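Local atomic coordinates of ribonuclease (Nicotiana glutinosa, PDB entry 1IYB), a protein that probably cleaves RNA as a ribonuclease of the T2 family and binds guanosine-5'-monophosphate in a pocket with a guanine binding site. Residues G44-N49 / S95-K100; S62-S67 / F109-Y114; S70-R75 / K117-K122; E163-V166 / S172-Y175. One frame throughout, in Å; residues are numbered along the deposited sequence.

Contact 1: residues G44-N49 / S95-K100; sequences GLWPNN and SHEWEK. With 5GP (guanosine-5'-monophosphate), chain C.
Trp46 and Glu97 meet through one hydrogen bond between strand 41-48 and helix 91-102. The indole NE1 gives its hydrogen to Glu97 OE2 at 3.0 Å, with an N-H...O angle of 148°. The oxygen sits at the edge of the indole, near its plane, and is approached on its syn side. The ring and carboxylate planes are 29° apart. Glu97 reaches this place because its chain bends about the CB-CG bond (chi2 -61°).

Close packing adds to the bond. Gly44 has no side chain, and the carboxylate comes in over its backbone, with OE2 3.5 Å from CA. The Trp46 ring is also stacked on His101 and meets His43 edge to face.

The remaining polar contacts are to the nucleotide. His96 NE2 donates to the ester oxygen O5' of 5GP at 2.8 Å. O5' lies at the edge of the imidazole, near its plane. Lys100 runs out fully extended, and its NZ bonds to the phosphate oxygen O1P at 2.5 Å. His96 and Lys100 thus contact the same phosphate ester from neighbouring turns of the helix. Glu97 OE1 lies 2.5 Å from O2P, and Trp46 CZ2 lies 3.4 Å from O3P. His101, Thr82, Leu83 and Gln16 bond to the nucleotide as well.

The sequences HGLWP and HEWEKHG around these segments are the signature motifs of T2 ribonucleases. Glu97 has one oxygen held by the indole and the other turned to the phosphate. The tryptophan N-H is consistent with a second-shell role, fixing the rotation of the carboxylate that faces the phosphate.

Contact 2: residues S62-S67 / F109-Y114; sequences SPYDQS and FDQHGY
The flat amide of Gln111 lies against the backbone on both sides of Tyr64 and uses both of its polar ends. OE1 accepts from Asp65 N at 2.9 Å, with an N-H...O angle of 163°. The donor lies in the carbonyl plane, on a lone pair. NE2 gives a hydrogen to Pro63 O at 3.0 Å. This second bond is more bent: NE2 stands above the plane of the proline carbonyl, and the acceptor is tilted from the amide plane. The two bonds, to residues two apart in the chain, fix the rotation of the amide.

The side chains of Tyr64 and Gln111 cross at a slant, while the ring and amide planes are 24° apart. Tyr64 CD1 is 3.7 Å from Gln111 OE1. Gln111 is extended beyond CG, which carries its amide from the helix to the loop.

The contact ties the loop before helix 73-79 to the first turn of helix 111-124. Asp110 is the N-cap of that helix, and its OD1 accepts from Gly113 N at 2.9 Å. Gln111 follows directly and packs on Trp98 of helix 91-102. That helix also holds the loop, through Trp98 NE1 to Ser62 O and Glu99 OE1 to Tyr64 N.

A water extends the polar network. It accepts from Gln111 NE2 at 3.0 Å and bonds to Ser62 OG at 2.6 Å. Asp65 turns its carboxylate back on its own loop. Its OD2 accepts from Ser67 N in an Asx turn and from Ser67 OG at 2.7 Å, both from the same face of the carboxylate.

Contact 3: residues S70-R75 / K117-K122; sequences SDLISR and KALDLK
The guanidinium of Arg75 has Leu119 over one face and Asp120 at an edge. Leu119 CD1 stands 3.9 Å above the plane, offset toward the rim. Asp120 OD2 lies in the plane. This is helix-to-helix packing: residues 70-75, which lead into helix 73-79, rest on the middle of helix 111-124.

The edge contact is a salt bridge. Arg75 NH2 gives a hydrogen to Asp120 OD2 at 3.2 Å, with an N-H...O angle of 155°. The nitrogen meets this oxygen nearly end-on to the carboxylate C-O bond. The planes of the two flat groups are 22° apart. Asp120 has a second partner on its own helix, since its OD1 forms a salt bridge with Lys116. Each carboxylate oxygen thus faces a positive group, and the acid is shared between a lysine of its own helix and an arginine of the other.

Arg75 reaches over Leu119 through a bend at chi3 (61°). Its NH2 comes within 3.5 Å of Leu119 CB. Arg75 CB, near the start of the chain, also touches Leu119 CD1, at 3.9 Å. Only the end of the arginine meets the acid.

Leu119 is buried. It also packs on Met76 and Asn79 of helix 73-79 and on Ile42 of strand 41-48. Leu72, buried too, points toward the same helix as Arg75 does and touches His112, Phe115 and Lys116. Its own contact with Leu119 is made by the CB atom, which lies 4.0 Å from Leu119 CD1.

Contact 4: residues E163-V166 / S172-Y175; sequences ECNV and SQLY
Strands 163-166 and 172-175 run antiparallel with a strong twist, their directions 132° apart and their axes 4.6 Å apart at the closest. Asn165 and Gln173 form the hydrogen-bonded pair: Gln173 N reaches Asn165 O at 3.0 Å, and Asn165 N reaches Gln173 O at 3.3 Å. Tyr175 N adds a bond to Glu163 O at 3.0 Å.

The side chains of Asn165 and Gln173 lie on one face of the sheet. Asn165 ND2 donates to Gln173 OE1 at 2.9 Å, in the plane of the acceptor carbonyl. The bond is bent, and OE1 is tilted from the plane of the Asn165 amide. The amide planes are 25° apart. The Asn165 amide also stacks on a face of the Tyr175 ring, the two planes only 5° apart.

This is the hairpin of strands 161-166 and 172-182, at one edge of the four-stranded antiparallel sheet, with 161-166 outermost. Tyr175 belongs to the nucleotide pocket, and its side chain is about 4 Å from the bound 5GP at the nearest atoms.

Glu163 runs beside the tyrosine. Its OE2 lies at the ring edge, 3.7 Å from Tyr175 CD2, while OE1 bonds to Tyr178 and Gln176. Gln173 NE2 turns to Asp23. On the other face Val166 and Ser172 form a non-hydrogen-bonded pair, and Ser172 OG is 3.7 Å from Cys164 CB. Cys164 is joined to Cys199 by a disulfide.

In the fold
Contacts 1, 2 and 3 are linked round helix 111-124. Contacts 2 and 3 both use that helix, and their centres are 12 Å apart. Contact 1 touches both. Tyr114 OH reaches Leu45 O at 2.7 Å, while Leu45 packs on Leu121. Contact 4 stands apart, 21 Å from contact 1 between centres and 31 Å from contact 2. It reaches the same antiparallel sheet as contact 1: contact 1 is on outermost strand 41-48, contact 4 on outermost strand 161-166 and its neighbour 172-182. Both border the nucleotide pocket, contact 1 at the phosphate and contact 4 through Tyr175. The side chain of Tyr64 in contact 2 is about 12 Å from the nucleotide.

Contact 1: residues G44-N49 / S95-K100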
# COMPACT_ATOMS: atom_id res chain seq x y z
N GLY A 44 -0.46 0.59 -15.89
CA GLY A 44 0.11 -0.68 -15.46
C GLY A 44 -0.81 -1.88 -15.56
O GLY A 44 -1.98 -1.75 -15.93
N LEU A 45 -0.25 -3.05 -15.27
CA LEU A 45 -0.97 -4.33 -15.27
C LEU A 45 -0.95 -4.72 -13.79
O LEU A 45 0.09 -5.08 -13.24
CB LEU A 45 -0.23 -5.37 -16.12
CG LEU A 45 -0.90 -6.72 -16.36
CD1 LEU A 45 -2.28 -6.53 -16.99
CD2 LEU A 45 -0.02 -7.57 -17.27
N TRP A 46 -2.12 -4.64 -13.16
CA TRP A 46 -2.22 -4.86 -11.72
C TRP A 46 -2.89 -6.10 -11.18
O TRP A 46 -4.10 -6.29 -11.34
CB TRP A 46 -2.95 -3.67 -11.08
CG TRP A 46 -2.43 -2.31 -11.41
CD1 TRP A 46 -1.21 -1.99 -11.93
CD2 TRP A 46 -3.09 -1.06 -11.16
NE1 TRP A 46 -1.07 -0.62 -12.02
CE2 TRP A 46 -2.22 -0.03 -11.55
CE3 TRP A 46 -4.35 -0.72 -10.63
CZ2 TRP A 46 -2.56 1.32 -11.45
CZ3 TRP A 46 -4.69 0.62 -10.53
CH2 TRP A 46 -3.79 1.63 -10.93
N PRO A 47 -2.13 -6.97 -10.50
CA PRO A 47 -2.76 -8.17 -9.94
C PRO A 47 -3.78 -7.70 -8.89
O PRO A 47 -3.50 -6.77 -8.12
CB PRO A 47 -1.58 -8.91 -9.31
CG PRO A 47 -0.45 -8.58 -10.24
CD PRO A 47 -0.65 -7.09 -10.49
N ASN A 48 -4.95 -8.33 -8.85
CA ASN A 48 -6.01 -7.94 -7.92
C ASN A 48 -6.73 -9.19 -7.44
O ASN A 48 -6.63 -10.25 -8.06
CB ASN A 48 -7.02 -7.02 -8.62
CG ASN A 48 -7.66 -6.00 -7.68
OD1 ASN A 48 -7.10 -4.94 -7.43
ND2 ASN A 48 -8.83 -6.34 -7.14
N ASN A 49 -7.47 -9.06 -6.34
CA ASN A 49 -8.23 -10.17 -5.77
C ASN A 49 -9.72 -9.97 -6.02
O ASN A 49 -10.19 -8.85 -6.18
CB ASN A 49 -7.97 -10.25 -4.26
CG ASN A 49 -6.55 -10.61 -3.94
OD1 ASN A 49 -5.97 -10.12 -2.96
ND2 ASN A 49 -5.97 -11.49 -4.75
N SER A 95 9.90 1.01 -13.43
CA SER A 95 10.47 0.29 -12.29
C SER A 95 9.43 0.18 -11.18
O SER A 95 9.25 -0.88 -10.59
CB SER A 95 11.70 1.02 -11.75
OG SER A 95 12.20 0.37 -10.59
N HIS A 96 8.74 1.29 -10.92
CA HIS A 96 7.70 1.32 -9.89
C HIS A 96 6.59 0.31 -10.18
O HIS A 96 6.14 -0.41 -9.29
CB HIS A 96 7.10 2.72 -9.79
CG HIS A 96 5.89 2.80 -8.92
ND1 HIS A 96 5.95 2.72 -7.55
CD2 HIS A 96 4.57 2.91 -9.24
CE1 HIS A 96 4.72 2.78 -7.05
NE2 HIS A 96 3.87 2.89 -8.05
N GLU A 97 6.14 0.26 -11.43
CA GLU A 97 5.08 -0.67 -11.79
C GLU A 97 5.53 -2.12 -11.65
O GLU A 97 4.75 -2.97 -11.21
CB GLU A 97 4.58 -0.37 -13.21
CG GLU A 97 3.84 0.96 -13.30
CD GLU A 97 2.60 1.02 -12.42
OE1 GLU A 97 2.41 2.03 -11.72
OE2 GLU A 97 1.82 0.05 -12.44
N TRP A 98 6.77 -2.42 -12.00
CA TRP A 98 7.24 -3.79 -11.85
C TRP A 98 7.37 -4.18 -10.38
O TRP A 98 6.88 -5.23 -9.96
CB TRP A 98 8.60 -4.01 -12.53
CG TRP A 98 9.20 -5.32 -12.08
CD1 TRP A 98 10.19 -5.49 -11.15
CD2 TRP A 98 8.75 -6.63 -12.42
NE1 TRP A 98 10.36 -6.83 -10.88
CE2 TRP A 98 9.49 -7.55 -11.65
CE3 TRP A 98 7.78 -7.12 -13.31
CZ2 TRP A 98 9.29 -8.94 -11.73
CZ3 TRP A 98 7.58 -8.50 -13.39
CH2 TRP A 98 8.33 -9.39 -12.60
N GLU A 99 8.02 -3.33 -9.60
CA GLU A 99 8.23 -3.64 -8.19
C GLU A 99 6.96 -3.68 -7.35
O GLU A 99 6.82 -4.55 -6.49
CB GLU A 99 9.25 -2.66 -7.61
CG GLU A 99 10.59 -2.79 -8.34
CD GLU A 99 11.75 -2.10 -7.64
OE1 GLU A 99 12.88 -2.20 -8.16
OE2 GLU A 99 11.53 -1.46 -6.58
N LYS A 100 6.02 -2.78 -7.61
CA LYS A 100 4.78 -2.78 -6.85
C LYS A 100 3.75 -3.81 -7.32
O LYS A 100 3.08 -4.45 -6.51
CB LYS A 100 4.12 -1.40 -6.88
CG LYS A 100 2.78 -1.34 -6.13
CD LYS A 100 2.21 0.07 -6.08
CE LYS A 100 0.92 0.11 -5.26
NZ LYS A 100 0.33 1.48 -5.16
P 5GP C . 0.10 2.64 -8.82
O1P 5GP C . -0.19 1.84 -7.62
O2P 5GP C . 0.60 1.78 -9.96
O3P 5GP C . -1.16 3.47 -9.24
O5' 5GP C . 1.25 3.78 -8.56
C5' 5GP C . 1.56 4.79 -9.58
C4' 5GP C . 2.67 5.79 -9.17
O4' 5GP C . 3.57 5.93 -10.36
C3' 5GP C . 2.31 7.24 -8.85
O3' 5GP C . 1.92 7.45 -7.51
C2' 5GP C . 3.58 8.04 -9.19
O2' 5GP C . 4.50 8.10 -8.07
C1' 5GP C . 4.15 7.28 -10.38
N9 5GP C . 4.08 7.88 -11.74
C8 5GP C . 5.10 8.29 -12.57
N7 5GP C . 4.72 8.70 -13.77
C5 5GP C . 3.32 8.53 -13.71
C6 5GP C . 2.34 8.81 -14.72
O6 5GP C . 2.53 9.24 -15.86
N1 5GP C . 1.02 8.51 -14.27
C2 5GP C . 0.73 8.01 -13.00
N2 5GP C . -0.59 7.81 -12.78
N3 5GP C . 1.64 7.75 -12.05
C4 5GP C . 2.92 8.04 -12.47

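Contact 2: residues S62-S67 / F109-Y114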
# COMPACT_ATOMS: atom_id res chain seq x y z
N SER A 62 13.55 -9.15 -6.36
CA SER A 62 13.32 -9.15 -7.80
C SER A 62 13.23 -7.70 -8.26
O SER A 62 12.19 -7.25 -8.72
CB SER A 62 12.03 -9.89 -8.14
OG SER A 62 11.76 -9.81 -9.52
N PRO A 63 14.33 -6.95 -8.12
CA PRO A 63 14.33 -5.54 -8.53
C PRO A 63 14.22 -5.37 -10.04
O PRO A 63 14.59 -6.25 -10.81
CB PRO A 63 15.66 -5.03 -7.98
CG PRO A 63 16.54 -6.22 -8.10
CD PRO A 63 15.65 -7.35 -7.60
N TYR A 64 13.68 -4.23 -10.46
CA TYR A 64 13.53 -3.92 -11.87
C TYR A 64 14.91 -3.97 -12.53
O TYR A 64 15.89 -3.46 -11.98
CB TYR A 64 12.93 -2.52 -12.04
CG TYR A 64 12.84 -2.03 -13.47
CD1 TYR A 64 12.00 -2.65 -14.39
CD2 TYR A 64 13.59 -0.93 -13.89
CE1 TYR A 64 11.90 -2.18 -15.70
CE2 TYR A 64 13.50 -0.46 -15.19
CZ TYR A 64 12.66 -1.08 -16.09
OH TYR A 64 12.56 -0.60 -17.38
N ASP A 65 14.98 -4.60 -13.70
CA ASP A 65 16.23 -4.74 -14.45
C ASP A 65 15.93 -4.38 -15.91
O ASP A 65 15.53 -5.24 -16.69
CB ASP A 65 16.74 -6.18 -14.36
CG ASP A 65 18.07 -6.38 -15.06
OD1 ASP A 65 18.55 -7.54 -15.10
OD2 ASP A 65 18.63 -5.39 -15.58
N GLN A 66 16.12 -3.11 -16.26
CA GLN A 66 15.82 -2.67 -17.61
C GLN A 66 16.53 -3.45 -18.72
O GLN A 66 16.03 -3.52 -19.84
CB GLN A 66 16.09 -1.16 -17.76
CG GLN A 66 15.68 -0.60 -19.12
CD GLN A 66 15.31 0.88 -19.07
OE1 GLN A 66 15.67 1.64 -19.97
NE2 GLN A 66 14.59 1.28 -18.04
N SER A 67 17.67 -4.05 -18.42
CA SER A 67 18.38 -4.81 -19.45
C SER A 67 17.55 -6.00 -19.93
O SER A 67 17.72 -6.46 -21.06
CB SER A 67 19.74 -5.29 -18.92
OG SER A 67 19.58 -6.28 -17.92
N PHE A 109 4.46 -14.20 -15.14
CA PHE A 109 5.31 -13.48 -16.10
C PHE A 109 6.61 -13.02 -15.45
O PHE A 109 6.61 -12.59 -14.30
CB PHE A 109 4.63 -12.18 -16.59
CG PHE A 109 3.34 -12.38 -17.33
CD1 PHE A 109 2.17 -11.82 -16.84
CD2 PHE A 109 3.31 -13.05 -18.55
CE1 PHE A 109 0.98 -11.92 -17.56
CE2 PHE A 109 2.13 -13.16 -19.27
CZ PHE A 109 0.96 -12.59 -18.78
N ASP A 110 7.73 -13.12 -16.18
CA ASP A 110 8.97 -12.58 -15.65
C ASP A 110 8.93 -11.13 -16.14
O ASP A 110 7.90 -10.69 -16.66
CB ASP A 110 10.23 -13.34 -16.13
CG ASP A 110 10.37 -13.41 -17.64
OD1 ASP A 110 9.71 -12.64 -18.37
OD2 ASP A 110 11.18 -14.25 -18.10
N GLN A 111 10.01 -10.38 -15.97
CA GLN A 111 9.97 -8.98 -16.39
C GLN A 111 9.67 -8.77 -17.87
O GLN A 111 8.81 -7.96 -18.22
CB GLN A 111 11.26 -8.27 -15.99
CG GLN A 111 11.34 -8.10 -14.48
CD GLN A 111 12.52 -7.28 -14.02
OE1 GLN A 111 12.80 -6.22 -14.57
NE2 GLN A 111 13.21 -7.77 -13.00
N HIS A 112 10.36 -9.49 -18.74
CA HIS A 112 10.12 -9.34 -20.17
C HIS A 112 8.67 -9.69 -20.51
O HIS A 112 8.02 -8.98 -21.28
CB HIS A 112 11.06 -10.23 -20.99
CG HIS A 112 10.91 -10.03 -22.47
ND1 HIS A 112 11.63 -9.09 -23.17
CD2 HIS A 112 10.09 -10.63 -23.36
CE1 HIS A 112 11.25 -9.11 -24.43
NE2 HIS A 112 10.32 -10.03 -24.58
N GLY A 113 8.17 -10.78 -19.95
CA GLY A 113 6.81 -11.21 -20.21
C GLY A 113 5.76 -10.24 -19.70
O GLY A 113 4.71 -10.06 -20.32
N TYR A 114 6.03 -9.62 -18.55
CA TYR A 114 5.12 -8.66 -17.94
C TYR A 114 4.97 -7.42 -18.82
O TYR A 114 3.85 -7.04 -19.18
CB TYR A 114 5.66 -8.24 -16.56
CG TYR A 114 4.83 -7.18 -15.86
CD1 TYR A 114 3.64 -7.52 -15.21
CD2 TYR A 114 5.22 -5.84 -15.87
CE1 TYR A 114 2.87 -6.54 -14.57
CE2 TYR A 114 4.46 -4.86 -15.25
CZ TYR A 114 3.29 -5.21 -14.60
OH TYR A 114 2.53 -4.23 -13.99
O HOH W 1 12.70 -10.46 -11.88

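Contact 3: residues S70-R75 / K117-K122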
# COMPACT_ATOMS: atom_id res chain seq x y z
N SER A 70 15.23 -4.53 -22.79
CA SER A 70 15.83 -3.59 -23.73
C SER A 70 15.17 -3.60 -25.11
O SER A 70 15.07 -2.56 -25.75
CB SER A 70 17.33 -3.89 -23.87
OG SER A 70 17.54 -5.23 -24.26
N ASP A 71 14.72 -4.77 -25.55
CA ASP A 71 14.08 -4.90 -26.86
C ASP A 71 12.65 -4.34 -26.88
O ASP A 71 12.02 -4.28 -27.94
CB ASP A 71 14.04 -6.36 -27.28
CG ASP A 71 13.25 -7.21 -26.31
OD1 ASP A 71 13.65 -7.29 -25.12
OD2 ASP A 71 12.23 -7.80 -26.73
N LEU A 72 12.15 -3.94 -25.72
CA LEU A 72 10.80 -3.41 -25.62
C LEU A 72 10.78 -1.91 -25.31
O LEU A 72 9.73 -1.28 -25.36
CB LEU A 72 10.03 -4.13 -24.50
CG LEU A 72 9.91 -5.66 -24.58
CD1 LEU A 72 9.20 -6.16 -23.33
CD2 LEU A 72 9.16 -6.08 -25.83
N ILE A 73 11.95 -1.36 -25.00
CA ILE A 73 12.06 0.06 -24.66
C ILE A 73 11.47 1.05 -25.65
O ILE A 73 10.75 1.97 -25.25
CB ILE A 73 13.53 0.44 -24.36
CG1 ILE A 73 14.01 -0.33 -23.13
CG2 ILE A 73 13.65 1.93 -24.12
CD1 ILE A 73 13.24 -0.01 -21.85
N SER A 74 11.75 0.90 -26.94
CA SER A 74 11.20 1.84 -27.91
C SER A 74 9.67 1.84 -27.87
O SER A 74 9.05 2.90 -27.98
CB SER A 74 11.70 1.54 -29.33
OG SER A 74 11.29 0.26 -29.78
N ARG A 75 9.07 0.67 -27.70
CA ARG A 75 7.61 0.56 -27.64
C ARG A 75 7.08 1.14 -26.33
O ARG A 75 6.00 1.74 -26.30
CB ARG A 75 7.19 -0.90 -27.80
CG ARG A 75 7.47 -1.48 -29.18
CD ARG A 75 7.29 -2.99 -29.22
NE ARG A 75 5.92 -3.38 -28.89
CZ ARG A 75 5.51 -4.63 -28.73
NH1 ARG A 75 6.38 -5.63 -28.86
NH2 ARG A 75 4.24 -4.88 -28.44
N LYS A 117 3.35 -8.27 -22.21
CA LYS A 117 1.91 -8.47 -22.13
C LYS A 117 1.19 -7.12 -22.08
O LYS A 117 0.17 -6.92 -22.74
CB LYS A 117 1.54 -9.31 -20.90
CG LYS A 117 0.04 -9.57 -20.77
CD LYS A 117 -0.49 -10.43 -21.90
CE LYS A 117 -1.99 -10.62 -21.78
NZ LYS A 117 -2.51 -11.60 -22.79
N ALA A 118 1.72 -6.20 -21.28
CA ALA A 118 1.12 -4.88 -21.17
C ALA A 118 1.10 -4.18 -22.53
O ALA A 118 0.12 -3.55 -22.91
CB ALA A 118 1.88 -4.03 -20.16
N LEU A 119 2.21 -4.30 -23.26
CA LEU A 119 2.32 -3.68 -24.58
C LEU A 119 1.35 -4.32 -25.57
O LEU A 119 0.74 -3.62 -26.39
CB LEU A 119 3.75 -3.80 -25.10
CG LEU A 119 4.78 -2.91 -24.42
CD1 LEU A 119 6.17 -3.26 -24.91
CD2 LEU A 119 4.47 -1.44 -24.72
N ASP A 120 1.21 -5.64 -25.50
CA ASP A 120 0.30 -6.34 -26.40
C ASP A 120 -1.15 -5.97 -26.11
O ASP A 120 -1.95 -5.80 -27.03
CB ASP A 120 0.53 -7.86 -26.31
CG ASP A 120 1.83 -8.30 -26.99
OD1 ASP A 120 2.20 -9.48 -26.87
OD2 ASP A 120 2.48 -7.46 -27.65
N LEU A 121 -1.49 -5.85 -24.82
CA LEU A 121 -2.84 -5.47 -24.43
C LEU A 121 -3.14 -4.05 -24.91
O LEU A 121 -4.25 -3.74 -25.34
CB LEU A 121 -3.00 -5.55 -22.91
CG LEU A 121 -3.15 -6.96 -22.32
CD1 LEU A 121 -2.90 -6.93 -20.83
CD2 LEU A 121 -4.55 -7.48 -22.64
N LYS A 122 -2.12 -3.19 -24.85
CA LYS A 122 -2.26 -1.80 -25.27
C LYS A 122 -2.61 -1.72 -26.76
O LYS A 122 -3.50 -0.97 -27.16
CB LYS A 122 -0.94 -1.06 -24.99
CG LYS A 122 -0.89 0.41 -25.41
CD LYS A 122 -1.91 1.25 -24.67
CE LYS A 122 -1.56 2.73 -24.75
NZ LYS A 122 -1.45 3.23 -26.16

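Contact 4: residues E163-V166 / S172-Y175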
# COMPACT_ATOMS: atom_id res chain seq x y z
N GLU A 163 -12.64 5.35 -14.22
CA GLU A 163 -12.24 6.14 -13.07
C GLU A 163 -12.12 7.60 -13.48
O GLU A 163 -11.59 7.90 -14.55
CB GLU A 163 -10.88 5.68 -12.53
CG GLU A 163 -10.47 6.37 -11.24
CD GLU A 163 -9.00 6.18 -10.91
OE1 GLU A 163 -8.40 5.18 -11.38
OE2 GLU A 163 -8.44 7.01 -10.17
N CYS A 164 -12.61 8.49 -12.63
CA CYS A 164 -12.56 9.92 -12.90
C CYS A 164 -11.78 10.67 -11.83
O CYS A 164 -11.62 10.19 -10.71
CB CYS A 164 -13.98 10.50 -12.94
SG CYS A 164 -14.99 9.87 -14.31
N ASN A 165 -11.28 11.84 -12.20
CA ASN A 165 -10.60 12.71 -11.26
C ASN A 165 -11.14 14.10 -11.57
O ASN A 165 -12.05 14.23 -12.38
CB ASN A 165 -9.06 12.62 -11.38
CG ASN A 165 -8.50 13.27 -12.64
OD1 ASN A 165 -7.30 13.54 -12.71
ND2 ASN A 165 -9.34 13.51 -13.63
N VAL A 166 -10.62 15.13 -10.92
CA VAL A 166 -11.12 16.47 -11.15
C VAL A 166 -10.06 17.39 -11.73
O VAL A 166 -8.90 17.32 -11.35
CB VAL A 166 -11.65 17.09 -9.84
CG1 VAL A 166 -12.27 18.45 -10.11
CG2 VAL A 166 -12.67 16.16 -9.20
N SER A 172 -15.65 17.01 -13.39
CA SER A 172 -15.35 15.59 -13.30
C SER A 172 -14.92 15.19 -14.71
O SER A 172 -15.56 15.58 -15.69
CB SER A 172 -16.59 14.81 -12.88
OG SER A 172 -16.32 13.42 -12.77
N GLN A 173 -13.85 14.41 -14.82
CA GLN A 173 -13.36 14.03 -16.14
C GLN A 173 -12.88 12.59 -16.25
O GLN A 173 -12.48 11.97 -15.26
CB GLN A 173 -12.21 14.96 -16.52
CG GLN A 173 -11.08 14.95 -15.50
CD GLN A 173 -9.96 15.92 -15.82
OE1 GLN A 173 -8.92 15.90 -15.18
NE2 GLN A 173 -10.19 16.79 -16.80
N LEU A 174 -12.94 12.06 -17.47
CA LEU A 174 -12.50 10.70 -17.76
C LEU A 174 -11.00 10.64 -17.51
O LEU A 174 -10.23 11.29 -18.22
CB LEU A 174 -12.80 10.36 -19.22
CG LEU A 174 -12.36 8.99 -19.75
CD1 LEU A 174 -13.04 7.90 -18.94
CD2 LEU A 174 -12.71 8.87 -21.22
N TYR A 175 -10.58 9.85 -16.53
CA TYR A 175 -9.17 9.76 -16.17
C TYR A 175 -8.51 8.42 -16.52
O TYR A 175 -7.52 8.39 -17.26
CB TYR A 175 -9.03 10.09 -14.68
CG TYR A 175 -7.65 9.93 -14.10
CD1 TYR A 175 -6.52 10.36 -14.79
CD2 TYR A 175 -7.48 9.38 -12.83
CE1 TYR A 175 -5.25 10.25 -14.24
CE2 TYR A 175 -6.22 9.26 -12.27
CZ TYR A 175 -5.11 9.70 -12.97
OH TYR A 175 -3.86 9.58 -12.42